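Side-chain contacts in peroxinectin A (Dictyostelium discoideum, PDB 6ERC), which catalyses the hydrogen peroxide-dependent oxidation of phenolic donors, and of iodide and thiocyanate, at a bound heme as a secreted glycoprotein: residues Leu325-Lys328 against Phe329-Asn333; Leu384-Asn387 against Arg388-Ile392; Ser397-Gln401 against Leu402-Pro406; Asp416-Ile419 against Gln420-Lys424; Gly451-Phe454 against Tyr455-Tyr459. All coordinates share one frame; numbering follows the deposited sequence.

Contact 1: Leu325-Lys328 against Phe329-Asn333; sequences LPIK and FSYFN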
# COMPACT_ATOMS: atom_id res chain seq x y z
N LEU A 325 7.55 -17.80 10.38
CA LEU A 325 7.83 -16.56 11.10
C LEU A 325 6.53 -15.83 11.37
O LEU A 325 5.83 -15.48 10.41
CB LEU A 325 8.77 -15.68 10.30
CG LEU A 325 9.13 -14.31 10.89
CD1 LEU A 325 10.01 -14.48 12.12
CD2 LEU A 325 9.83 -13.45 9.85
N PRO A 326 6.15 -15.58 12.62
CA PRO A 326 4.92 -14.84 12.87
C PRO A 326 5.07 -13.37 12.51
O PRO A 326 6.13 -12.77 12.71
CB PRO A 326 4.68 -15.02 14.38
CG PRO A 326 6.04 -15.27 14.93
CD PRO A 326 6.79 -16.02 13.88
N ILE A 327 3.99 -12.80 11.96
CA ILE A 327 4.02 -11.42 11.48
C ILE A 327 4.57 -10.49 12.56
O ILE A 327 5.44 -9.65 12.30
CB ILE A 327 2.61 -10.98 11.04
CG1 ILE A 327 2.21 -11.69 9.75
CG2 ILE A 327 2.53 -9.46 10.87
CD1 ILE A 327 3.00 -11.28 8.52
N LYS A 328 4.08 -10.64 13.79
CA LYS A 328 4.43 -9.69 14.85
C LYS A 328 5.93 -9.66 15.11
O LYS A 328 6.45 -8.65 15.60
CB LYS A 328 3.67 -10.03 16.14
CG LYS A 328 3.81 -11.47 16.61
CD LYS A 328 2.93 -11.72 17.83
CE LYS A 328 3.00 -13.17 18.30
NZ LYS A 328 2.36 -14.11 17.34
N PHE A 329 6.65 -10.73 14.79
CA PHE A 329 8.10 -10.75 14.95
C PHE A 329 8.85 -10.24 13.72
O PHE A 329 10.08 -10.11 13.77
CB PHE A 329 8.59 -12.17 15.27
CG PHE A 329 8.11 -12.71 16.59
CD1 PHE A 329 7.42 -11.91 17.49
CD2 PHE A 329 8.37 -14.03 16.94
CE1 PHE A 329 7.00 -12.42 18.70
CE2 PHE A 329 7.95 -14.54 18.15
CZ PHE A 329 7.26 -13.74 19.03
N SER A 330 8.15 -9.93 12.63
CA SER A 330 8.79 -9.54 11.39
C SER A 330 8.73 -8.05 11.11
O SER A 330 9.24 -7.60 10.07
CB SER A 330 8.17 -10.30 10.21
OG SER A 330 6.86 -9.82 9.93
N TYR A 331 8.12 -7.26 11.99
CA TYR A 331 8.00 -5.82 11.78
C TYR A 331 9.39 -5.18 11.85
O TYR A 331 10.03 -5.18 12.90
CB TYR A 331 7.07 -5.20 12.81
CG TYR A 331 5.63 -5.64 12.71
CD1 TYR A 331 5.04 -5.91 11.48
CD2 TYR A 331 4.85 -5.79 13.86
CE1 TYR A 331 3.72 -6.32 11.40
CE2 TYR A 331 3.53 -6.19 13.79
CZ TYR A 331 2.97 -6.46 12.55
OH TYR A 331 1.65 -6.86 12.48
N PHE A 332 9.85 -4.64 10.72
CA PHE A 332 11.14 -3.96 10.65
C PHE A 332 12.25 -4.84 11.20
O PHE A 332 13.02 -4.45 12.08
CB PHE A 332 11.08 -2.62 11.38
CG PHE A 332 10.07 -1.66 10.80
CD1 PHE A 332 10.46 -0.70 9.89
CD2 PHE A 332 8.74 -1.74 11.16
CE1 PHE A 332 9.53 0.18 9.35
CE2 PHE A 332 7.81 -0.87 10.62
CZ PHE A 332 8.21 0.09 9.71
N ASN A 333 12.34 -6.05 10.66
CA ASN A 333 13.33 -7.04 11.10
C ASN A 333 14.19 -7.46 9.91
O ASN A 333 13.75 -8.27 9.08
CB ASN A 333 12.64 -8.26 11.71
CG ASN A 333 13.62 -9.33 12.14
OD1 ASN A 333 14.81 -9.06 12.31
ND2 ASN A 333 13.13 -10.55 12.34
O HOH W 1 8.66 -7.26 15.12
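P326 sets the CG corner of its ring against the F329 phenyl group, reaching CD2 at 3.3 Å, while the aliphatic stem of K328 runs alongside that ring. L325 extends the apolar patch through its methyls, CD2 lying 3.6 Å from S330 CB. On the buried side, I327 CG2 abuts the phenol end of Y331, 3.4 Å from CE1, and the I327 carbonyl oxygen sits over the centre of the Y331 ring. K328 NZ is 5.4 Å from the F329 ring centroid, at most a weak cation-pi attraction.

I327 O takes two bonds from S330, from OG at 2.8 Å, in the carbonyl plane on a lone pair, and from the backbone N at 2.7 Å, above that plane. With chi1 of 72°, S330 OG sits between its own backbone N and carbonyl carbon, from where it reaches I327 O. One residue earlier, F329 N bonds to P326 O, and a water on K328 O holds Y331 N weakly. These bonds turn the chain as it leaves strand 321-326, whose hairpin partner, strand 311-315, backs L325 and I327; I327 and Y331 also lean on helix 362-365, and Y331 touches the heme.

Contact 2: Leu384-Asn387 against Arg388-Ile392; sequences LQRN and RDHGI. With HEM (protoporphyrin IX containing Fe), chain F.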
# COMPACT_ATOMS: atom_id res chain seq x y z
N LEU A 384 -9.52 3.41 11.29
CA LEU A 384 -10.72 4.15 11.68
C LEU A 384 -10.39 5.60 11.98
O LEU A 384 -11.09 6.51 11.53
CB LEU A 384 -11.38 3.47 12.88
CG LEU A 384 -12.42 2.39 12.59
CD1 LEU A 384 -13.64 2.96 11.89
CD2 LEU A 384 -11.82 1.26 11.78
N GLN A 385 -9.33 5.83 12.76
CA GLN A 385 -8.90 7.20 13.02
C GLN A 385 -8.64 7.95 11.73
O GLN A 385 -9.11 9.08 11.55
CB GLN A 385 -7.64 7.19 13.89
CG GLN A 385 -7.88 6.73 15.30
CD GLN A 385 -8.53 7.79 16.17
OE1 GLN A 385 -9.65 7.62 16.64
NE2 GLN A 385 -7.82 8.89 16.38
N ARG A 386 -7.88 7.34 10.81
CA ARG A 386 -7.49 8.02 9.58
C ARG A 386 -8.72 8.39 8.75
O ARG A 386 -8.79 9.49 8.19
CB ARG A 386 -6.54 7.13 8.77
CG ARG A 386 -5.79 7.85 7.66
CD ARG A 386 -4.73 8.80 8.19
NE ARG A 386 -3.78 8.14 9.08
CZ ARG A 386 -2.83 8.77 9.76
NH1 ARG A 386 -2.69 10.08 9.66
NH2 ARG A 386 -2.01 8.08 10.54
N ASN A 387 -9.70 7.49 8.66
CA ASN A 387 -10.93 7.81 7.96
C ASN A 387 -11.66 8.97 8.64
O ASN A 387 -12.15 9.89 7.97
CB ASN A 387 -11.84 6.58 7.90
CG ASN A 387 -11.31 5.51 6.96
OD1 ASN A 387 -11.62 5.51 5.77
ND2 ASN A 387 -10.53 4.59 7.50
N ARG A 388 -11.73 8.95 9.97
CA ARG A 388 -12.36 10.04 10.71
C ARG A 388 -11.49 11.29 10.69
O ARG A 388 -12.01 12.41 10.76
CB ARG A 388 -12.65 9.59 12.14
CG ARG A 388 -13.65 8.45 12.21
CD ARG A 388 -13.71 7.83 13.59
NE ARG A 388 -14.69 6.75 13.66
CZ ARG A 388 -15.04 6.12 14.77
NH1 ARG A 388 -14.50 6.47 15.93
NH2 ARG A 388 -15.94 5.15 14.73
N ASP A 389 -10.17 11.12 10.62
CA ASP A 389 -9.27 12.25 10.44
C ASP A 389 -9.51 12.94 9.10
O ASP A 389 -9.58 14.17 9.02
CB ASP A 389 -7.82 11.78 10.56
CG ASP A 389 -6.81 12.89 10.33
OD1 ASP A 389 -7.21 14.05 10.11
OD2 ASP A 389 -5.60 12.59 10.37
N HIS A 390 -9.64 12.15 8.04
CA HIS A 390 -9.84 12.70 6.70
C HIS A 390 -11.27 13.11 6.42
O HIS A 390 -11.53 13.74 5.39
CB HIS A 390 -9.40 11.68 5.64
CG HIS A 390 -7.93 11.37 5.65
ND1 HIS A 390 -7.29 10.78 4.59
CD2 HIS A 390 -6.99 11.57 6.60
CE1 HIS A 390 -6.01 10.63 4.88
NE2 HIS A 390 -5.80 11.10 6.10
N GLY A 391 -12.21 12.76 7.29
CA GLY A 391 -13.60 13.11 7.08
C GLY A 391 -14.28 12.27 6.02
O GLY A 391 -15.09 12.78 5.25
N ILE A 392 -13.96 10.98 5.97
CA ILE A 392 -14.63 10.09 5.01
C ILE A 392 -16.11 10.02 5.35
O ILE A 392 -16.47 9.77 6.52
CB ILE A 392 -13.99 8.69 5.03
CG1 ILE A 392 -12.52 8.75 4.58
CG2 ILE A 392 -14.78 7.71 4.15
CD1 ILE A 392 -12.31 9.16 3.13
CHA HEM F . -1.29 2.16 5.40
CHB HEM F . 0.94 -1.40 7.80
CHC HEM F . -0.34 -4.53 4.29
CHD HEM F . -2.77 -1.00 2.03
C1A HEM F . -0.64 1.45 6.38
C2A HEM F . -0.23 1.97 7.66
C3A HEM F . 0.38 0.99 8.33
C4A HEM F . 0.39 -0.18 7.48
CMA HEM F . 0.99 1.07 9.75
CAA HEM F . -0.50 3.40 8.14
CBA HEM F . -1.51 3.30 9.28
CGA HEM F . -2.24 4.61 9.43
O1A HEM F . -2.97 5.01 8.49
O2A HEM F . -2.11 5.25 10.51
C1B HEM F . 0.80 -2.54 7.04
C2B HEM F . 1.37 -3.82 7.37
C3B HEM F . 1.03 -4.69 6.40
C4B HEM F . 0.22 -3.98 5.43
CMB HEM F . 2.23 -4.05 8.63
CAB HEM F . 1.37 -6.19 6.26
CBB HEM F . 2.04 -6.88 7.19
C1C HEM F . -1.12 -3.86 3.37
C2C HEM F . -1.72 -4.42 2.18
C3C HEM F . -2.40 -3.44 1.55
C4C HEM F . -2.23 -2.23 2.34
CMC HEM F . -1.56 -5.91 1.81
CAC HEM F . -3.24 -3.40 0.25
CBC HEM F . -3.46 -4.43 -0.57
C1D HEM F . -2.55 0.16 2.72
C2D HEM F . -2.98 1.48 2.32
C3D HEM F . -2.58 2.34 3.26
C4D HEM F . -1.86 1.61 4.27
CMD HEM F . -3.79 1.79 1.04
CAD HEM F . -2.77 3.87 3.28
CBD HEM F . -1.70 4.43 2.36
CGD HEM F . -1.21 5.77 2.84
O1D HEM F . -0.29 5.79 3.71
O2D HEM F . -1.71 6.83 2.37
NA HEM F . -0.24 0.14 6.30
NB HEM F . 0.10 -2.67 5.86
NC HEM F . -1.45 -2.52 3.43
ND HEM F . -1.87 0.28 3.92
FE HEM F . -0.85 -1.16 4.84
O HOH W 2 -12.77 8.16 16.96
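A chi1 of -165° sets R386 CG beside the carbonyl carbon, on the far side from the backbone N, and bends at chi2 and chi3 then curl the stem over one face of the H390 imidazole and carry the guanidinium on to a heme propionate. H390 turns its ring back along the helix to receive it, and R386 CG stands 4.0 Å from the centroid of the H390 ring, a CH-pi contact. The guanidinium itself is steeply inclined to that imidazole. Heme O2A lies at the guanidinium edge, where R386 NH2 gives it a nearly straight bond (2.8 Å, 170°). R386 NE makes a longer, more bent bond to heme O1A, 3.3 Å away and off the guanidinium plane, so each carboxylate oxygen has its own N-H.

This is the heme pocket of an animal heme peroxidase, with R386 on the final turns of helix 379-390. R386 NH1 is held by T119 OG1, which also bonds H390 NE2, while N294 takes H390 ND1. D389 OD2 lies 3.9 Å from R386 NH1 and well out of the guanidinium plane, a long salt bridge of charges alone; the closer ionic partner of D389 is R118.

On another side of the helix a water whose oxygen lies 2.6 Å from R388 NH1 also donates to Q385 OE1. Past G391, whose phi is positive, I392 N returns to N387 O at 2.9 Å, and I392 CG1 rests 3.6 Å from N387 OD1. R388 NH2 forms a salt bridge with D434 and NH1 a hydrogen bond to the backbone oxygen of Q46, while Q385 OE1 bonds S48, N387 OD1 bonds T299 and N387 ND2 the backbone oxygen of N383.

Contact 3: Ser397-Gln401 against Leu402-Pro406; sequences SLRRQ and LGLRP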
# COMPACT_ATOMS: atom_id res chain seq x y z
N SER A 397 -23.69 7.42 2.92
CA SER A 397 -23.43 8.68 2.24
C SER A 397 -22.44 8.49 1.10
O SER A 397 -22.61 9.06 0.01
CB SER A 397 -22.90 9.72 3.23
OG SER A 397 -22.66 10.96 2.58
N LEU A 398 -21.39 7.69 1.32
CA LEU A 398 -20.42 7.44 0.26
C LEU A 398 -21.08 6.77 -0.94
O LEU A 398 -20.86 7.18 -2.08
CB LEU A 398 -19.28 6.57 0.81
CG LEU A 398 -18.19 6.17 -0.19
CD1 LEU A 398 -17.51 7.40 -0.76
CD2 LEU A 398 -17.17 5.26 0.48
N ARG A 399 -21.88 5.74 -0.69
CA ARG A 399 -22.56 5.04 -1.79
C ARG A 399 -23.38 6.01 -2.63
O ARG A 399 -23.31 6.00 -3.86
CB ARG A 399 -23.44 3.92 -1.23
CG ARG A 399 -22.66 2.72 -0.71
CD ARG A 399 -23.58 1.63 -0.17
NE ARG A 399 -24.47 1.09 -1.19
CZ ARG A 399 -24.15 0.14 -2.06
NH1 ARG A 399 -22.93 -0.40 -2.04
NH2 ARG A 399 -25.03 -0.28 -2.95
N ARG A 400 -24.18 6.86 -1.97
CA ARG A 400 -24.97 7.85 -2.70
C ARG A 400 -24.08 8.70 -3.60
O ARG A 400 -24.38 8.91 -4.78
CB ARG A 400 -25.74 8.73 -1.72
CG ARG A 400 -26.87 8.04 -0.97
CD ARG A 400 -27.73 9.05 -0.20
NE ARG A 400 -28.73 8.42 0.68
CZ ARG A 400 -28.57 8.20 1.98
NH1 ARG A 400 -27.45 8.56 2.60
NH2 ARG A 400 -29.54 7.62 2.68
N GLN A 401 -22.97 9.20 -3.05
CA GLN A 401 -22.09 10.08 -3.81
C GLN A 401 -21.27 9.34 -4.86
O GLN A 401 -20.64 9.99 -5.70
CB GLN A 401 -21.16 10.84 -2.85
CG GLN A 401 -21.91 11.77 -1.92
CD GLN A 401 -20.99 12.68 -1.13
OE1 GLN A 401 -20.39 13.60 -1.68
NE2 GLN A 401 -20.88 12.43 0.17
N LEU A 402 -21.26 8.01 -4.83
CA LEU A 402 -20.63 7.21 -5.87
C LEU A 402 -21.63 6.73 -6.91
O LEU A 402 -21.25 5.98 -7.82
CB LEU A 402 -19.91 6.01 -5.26
CG LEU A 402 -18.72 6.31 -4.34
CD1 LEU A 402 -18.26 5.03 -3.65
CD2 LEU A 402 -17.58 6.94 -5.12
N GLY A 403 -22.89 7.14 -6.81
CA GLY A 403 -23.91 6.69 -7.74
C GLY A 403 -24.49 5.33 -7.40
O GLY A 403 -25.09 4.70 -8.27
N LEU A 404 -24.33 4.87 -6.17
CA LEU A 404 -24.87 3.59 -5.74
C LEU A 404 -26.10 3.80 -4.87
O LEU A 404 -26.31 4.87 -4.28
CB LEU A 404 -23.81 2.79 -4.98
CG LEU A 404 -22.55 2.45 -5.78
CD1 LEU A 404 -21.48 1.82 -4.89
CD2 LEU A 404 -22.87 1.53 -6.95
N ARG A 405 -26.92 2.76 -4.79
CA ARG A 405 -28.11 2.83 -3.95
C ARG A 405 -27.74 2.61 -2.48
O ARG A 405 -26.95 1.72 -2.17
CB ARG A 405 -29.14 1.78 -4.38
CG ARG A 405 -29.96 2.17 -5.59
CD ARG A 405 -31.07 1.16 -5.86
NE ARG A 405 -32.18 1.74 -6.62
CZ ARG A 405 -33.13 2.51 -6.09
NH1 ARG A 405 -33.12 2.80 -4.79
NH2 ARG A 405 -34.10 2.98 -6.86
N PRO A 406 -28.28 3.41 -1.56
CA PRO A 406 -27.98 3.20 -0.14
C PRO A 406 -28.71 1.99 0.40
O PRO A 406 -29.78 1.60 -0.08
CB PRO A 406 -28.46 4.49 0.52
CG PRO A 406 -29.57 4.95 -0.36
CD PRO A 406 -29.20 4.54 -1.76
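Two backbone amides reach back into the last helical turn, G403 N to R400 O at 3.1 Å and L404 N to R399 O at 2.8 Å, as the chain passes through G403 with phi of 82°. R399 carries the main polar contact. A bend at chi3 (62°) brings its guanidinium side-on to the R405 carbonyl, and NE (2.7 Å) and NH2 (2.9 Å) both bond R405 O from within the guanidinium plane. L404 CB covers one face of the same group, 3.8 Å above it and toward its rim.

Together with the positive phi, the paired amide bonds make a Schellman motif, the glycine-bearing C-terminal end of helix 395-401. A leucine in place of R399 would probably leave the R405 carbonyl without its two donors and L404 CB without the flat group it covers. R399 reaches further still: NH2 also bonds Q452, and NH1 makes a weak bond to T453.

The R400 side chain, extended from CG to NE, crosses P406 at about a right angle, with R400 NE 3.7 Å from P406 CG and one guanidinium face toward P406 CB. On the inner flank L398 CG packs 3.6 Å from L402 CD1, and both leucines lean on I457 of helix 452-467. Q401 OE1 accepts from N31 N, while NE2 makes a weak bond to S397 OG.

Contact 4: Asp416-Ile419 against Gln420-Lys424; sequences DPQI and QNRLK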
# COMPACT_ATOMS: atom_id res chain seq x y z
N ASP A 416 -24.47 -12.87 6.44
CA ASP A 416 -23.82 -13.50 7.58
C ASP A 416 -24.36 -12.90 8.88
O ASP A 416 -24.11 -11.72 9.14
CB ASP A 416 -22.31 -13.32 7.49
CG ASP A 416 -21.55 -14.13 8.53
OD1 ASP A 416 -22.16 -14.50 9.56
OD2 ASP A 416 -20.35 -14.39 8.32
N PRO A 417 -25.07 -13.66 9.71
CA PRO A 417 -25.65 -13.05 10.92
C PRO A 417 -24.60 -12.48 11.86
O PRO A 417 -24.84 -11.43 12.48
CB PRO A 417 -26.43 -14.21 11.57
CG PRO A 417 -26.62 -15.21 10.48
CD PRO A 417 -25.42 -15.09 9.60
N GLN A 418 -23.45 -13.15 12.00
CA GLN A 418 -22.42 -12.64 12.90
C GLN A 418 -21.90 -11.29 12.43
O GLN A 418 -21.56 -10.43 13.26
CB GLN A 418 -21.28 -13.64 13.02
CG GLN A 418 -20.27 -13.27 14.10
CD GLN A 418 -19.18 -14.31 14.26
OE1 GLN A 418 -18.94 -15.12 13.37
NE2 GLN A 418 -18.50 -14.28 15.41
N ILE A 419 -21.82 -11.07 11.12
CA ILE A 419 -21.50 -9.74 10.62
C ILE A 419 -22.62 -8.77 10.96
O ILE A 419 -22.38 -7.65 11.42
CB ILE A 419 -21.22 -9.77 9.10
CG1 ILE A 419 -20.20 -10.86 8.73
CG2 ILE A 419 -20.72 -8.41 8.64
CD1 ILE A 419 -18.81 -10.63 9.25
N GLN A 420 -23.87 -9.19 10.73
CA GLN A 420 -25.01 -8.34 11.07
C GLN A 420 -24.99 -7.96 12.54
O GLN A 420 -25.17 -6.79 12.90
CB GLN A 420 -26.32 -9.06 10.74
CG GLN A 420 -26.55 -9.29 9.26
CD GLN A 420 -27.84 -10.03 8.99
OE1 GLN A 420 -28.70 -10.13 9.87
NE2 GLN A 420 -27.97 -10.56 7.78
N ASN A 421 -24.76 -8.94 13.42
CA ASN A 421 -24.77 -8.66 14.85
C ASN A 421 -23.67 -7.67 15.23
O ASN A 421 -23.92 -6.69 15.94
CB ASN A 421 -24.61 -9.97 15.63
CG ASN A 421 -25.84 -10.86 15.50
OD1 ASN A 421 -26.73 -10.60 14.69
ND2 ASN A 421 -25.88 -11.92 16.30
N ARG A 422 -22.45 -7.90 14.75
CA ARG A 422 -21.35 -7.00 15.08
C ARG A 422 -21.61 -5.59 14.59
O ARG A 422 -21.19 -4.62 15.23
CB ARG A 422 -20.04 -7.55 14.51
CG ARG A 422 -19.55 -8.80 15.23
CD ARG A 422 -18.13 -9.19 14.85
NE ARG A 422 -17.66 -10.31 15.67
CZ ARG A 422 -16.38 -10.58 15.91
NH1 ARG A 422 -15.42 -9.82 15.42
NH2 ARG A 422 -16.07 -11.62 16.68
N LEU A 423 -22.30 -5.44 13.46
CA LEU A 423 -22.68 -4.11 12.99
C LEU A 423 -23.75 -3.50 13.90
O LEU A 423 -23.66 -2.32 14.25
CB LEU A 423 -23.17 -4.18 11.55
CG LEU A 423 -22.13 -4.53 10.49
CD1 LEU A 423 -22.81 -4.79 9.16
CD2 LEU A 423 -21.09 -3.43 10.36
N LYS A 424 -24.77 -4.28 14.27
CA LYS A 424 -25.78 -3.80 15.20
C LYS A 424 -25.14 -3.38 16.52
O LYS A 424 -25.53 -2.37 17.12
CB LYS A 424 -26.83 -4.87 15.46
CG LYS A 424 -27.71 -5.21 14.26
CD LYS A 424 -28.60 -6.41 14.57
CE LYS A 424 -29.26 -6.96 13.31
NZ LYS A 424 -30.15 -8.12 13.61
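D416 meets Q420 through its backbone, O accepting from Q420 N at 3.0 Å in the carbonyl plane. Its side chain turns to the start of the helix instead, where OD1 takes a weak capping bond from Q418 N (3.1 Å). Q420 CG passes 3.4 Å from D416 O, and beyond it the extended side chain sends NE2 to T414 O.

P417 comes next, and its carbonyl oxygen receives N421 N at 2.7 Å, nearly along the C=O axis. The first torsion of N421 (-69°) brings its side chain back beside the same carbonyl, yet the modelled OD1 and P417 O are both acceptors and do not bond each other. An N-cap aspartate followed by proline as the first helical residue is a familiar helix start: P417 has no N-H to leave unmatched there, while the aspartate side chain caps Q418 N. Helix 417-426 opens this way at the protein surface.

Q418 and R422 run in step off the same face of the helix. Amide and guanidinium planes stand 89° apart, and Q418 NE2 to R422 NH2 measures 3.8 Å, so they touch by packing, while R422 NH1 bonds the backbone oxygens of I55 and D57. Exchanging R422 for an alanine would probably leave those two carbonyls without this donor and open a gap beside the Q418 amide.

I419 faces the buried side: O accepts from L423 N at 3.0 Å, CG2 stands 4.2 Å from L423 CD1, and the side chain leans on I358 and on Y359 of the calcium site.

Contact 5: Gly451-Phe454 against Tyr455-Tyr459; sequences GQTF and YLIIY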
# COMPACT_ATOMS: atom_id res chain seq x y z
N GLY A 451 -15.89 -5.95 -2.17
CA GLY A 451 -17.29 -5.64 -2.35
C GLY A 451 -17.52 -4.61 -3.43
O GLY A 451 -16.59 -4.04 -4.02
N GLN A 452 -18.80 -4.36 -3.70
CA GLN A 452 -19.18 -3.41 -4.75
C GLN A 452 -18.58 -2.04 -4.49
O GLN A 452 -18.03 -1.41 -5.40
CB GLN A 452 -20.70 -3.32 -4.83
CG GLN A 452 -21.21 -2.45 -5.96
CD GLN A 452 -22.69 -2.16 -5.84
OE1 GLN A 452 -23.20 -1.87 -4.76
NE2 GLN A 452 -23.40 -2.25 -6.96
N THR A 453 -18.67 -1.55 -3.25
CA THR A 453 -18.21 -0.20 -2.96
C THR A 453 -16.70 -0.08 -3.18
O THR A 453 -16.24 0.77 -3.96
CB THR A 453 -18.57 0.17 -1.52
OG1 THR A 453 -19.99 0.03 -1.34
CG2 THR A 453 -18.17 1.60 -1.22
N PHE A 454 -15.92 -0.92 -2.51
CA PHE A 454 -14.47 -0.88 -2.69
C PHE A 454 -14.10 -1.15 -4.14
O PHE A 454 -13.16 -0.55 -4.68
CB PHE A 454 -13.80 -1.90 -1.76
CG PHE A 454 -13.74 -1.47 -0.31
CD1 PHE A 454 -14.34 -0.30 0.12
CD2 PHE A 454 -13.05 -2.23 0.61
CE1 PHE A 454 -14.27 0.09 1.44
CE2 PHE A 454 -12.97 -1.85 1.94
CZ PHE A 454 -13.58 -0.68 2.35
N TYR A 455 -14.83 -2.05 -4.81
CA TYR A 455 -14.59 -2.32 -6.22
C TYR A 455 -14.65 -1.03 -7.04
O TYR A 455 -13.77 -0.76 -7.86
CB TYR A 455 -15.62 -3.33 -6.73
CG TYR A 455 -15.47 -3.74 -8.17
CD1 TYR A 455 -15.93 -2.93 -9.20
CD2 TYR A 455 -14.90 -4.96 -8.51
CE1 TYR A 455 -15.80 -3.31 -10.52
CE2 TYR A 455 -14.77 -5.35 -9.82
CZ TYR A 455 -15.22 -4.52 -10.83
OH TYR A 455 -15.10 -4.91 -12.14
N LEU A 456 -15.69 -0.23 -6.82
CA LEU A 456 -15.88 0.98 -7.61
C LEU A 456 -14.76 1.99 -7.36
O LEU A 456 -14.27 2.62 -8.30
CB LEU A 456 -17.24 1.59 -7.31
CG LEU A 456 -17.78 2.62 -8.31
CD1 LEU A 456 -19.30 2.62 -8.29
CD2 LEU A 456 -17.25 4.02 -8.02
N ILE A 457 -14.35 2.15 -6.10
CA ILE A 457 -13.31 3.13 -5.79
C ILE A 457 -11.98 2.70 -6.38
O ILE A 457 -11.22 3.52 -6.92
CB ILE A 457 -13.22 3.33 -4.27
CG1 ILE A 457 -14.55 3.85 -3.72
CG2 ILE A 457 -12.10 4.31 -3.92
CD1 ILE A 457 -14.70 3.72 -2.22
N ILE A 458 -11.66 1.40 -6.30
CA ILE A 458 -10.39 0.91 -6.83
C ILE A 458 -10.39 0.99 -8.35
O ILE A 458 -9.43 1.45 -8.97
CB ILE A 458 -10.12 -0.52 -6.33
CG1 ILE A 458 -9.93 -0.52 -4.82
CG2 ILE A 458 -8.89 -1.09 -7.01
CD1 ILE A 458 -9.97 -1.90 -4.19
N TYR A 459 -11.48 0.53 -8.98
CA TYR A 459 -11.58 0.62 -10.43
C TYR A 459 -11.39 2.05 -10.90
O TYR A 459 -10.69 2.30 -11.89
CB TYR A 459 -12.93 0.08 -10.90
CG TYR A 459 -13.12 0.09 -12.40
CD1 TYR A 459 -13.48 1.25 -13.07
CD2 TYR A 459 -12.94 -1.07 -13.14
CE1 TYR A 459 -13.65 1.26 -14.44
CE2 TYR A 459 -13.11 -1.07 -14.52
CZ TYR A 459 -13.46 0.10 -15.16
OH TYR A 459 -13.63 0.10 -16.53
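The Y455 ring is approached obliquely by the oxygens of G451 and Q452, but the close contact is made by its root: Y455 CB stands 3.0 Å from G451 O and 3.4 Å from Q452 O. A chi1 of -178° puts Y455 CG on the far side from its backbone N and directs the phenol off the 451-454 turn toward M445, S448 and L275. The F454 ring also leaves the turn, and packs on T299 and A300 of helix 294-300. The Q452 amide, also flat, turns its oxygen to R399.

Beyond the rings, aliphatic side chains fold over the carbonyls of the preceding turn. T453 and I457 are neighbours one turn apart with a common heading, T453 CG2 4.2 Å from I457 CD1. T453 OG1, on the other branch, bonds E442. I457 CG1 also rests 3.5 Å from T453 O, and one residue on, I458 CG1 comes within 3.2 Å of F454 O. Both isoleucines place CG1 anti to the carbonyl carbon, which lays this branch back along the helix, and both touch A300.

The carbonyls so flanked still accept regular bonds, from Y455 N to G451 O (2.8 Å) through I458 N to F454 O (2.9 Å). With G451 at the N-cap, this is the start of helix 452-467 of the animal heme peroxidase fold, a helix whose first turns are largely buried; the side chain of I458 lies about 8 Å from the heme.

How the contacts relate
Contacts 1 and 2 both supply residues to the heme pocket, yet their nearest atoms are about 13 Å apart: Y331 touches the heme from a loop, whereas R386 binds a propionate and lies about 9 Å, between side chains, from R213, the predicted transition state stabiliser. Contacts 3 and 5 touch directly, R399 NH2 probably donating to Q452 OE1 at 3.0 Å and L402 CD1 packing 3.9 Å from I457 CG1, which ties the end of helix 395-401 to the start of helix 452-467. Contacts 2 and 5 both pack side chains on helix 294-300. Contact 4 stands apart, its nearest atoms at least about 10 Å from every other contact.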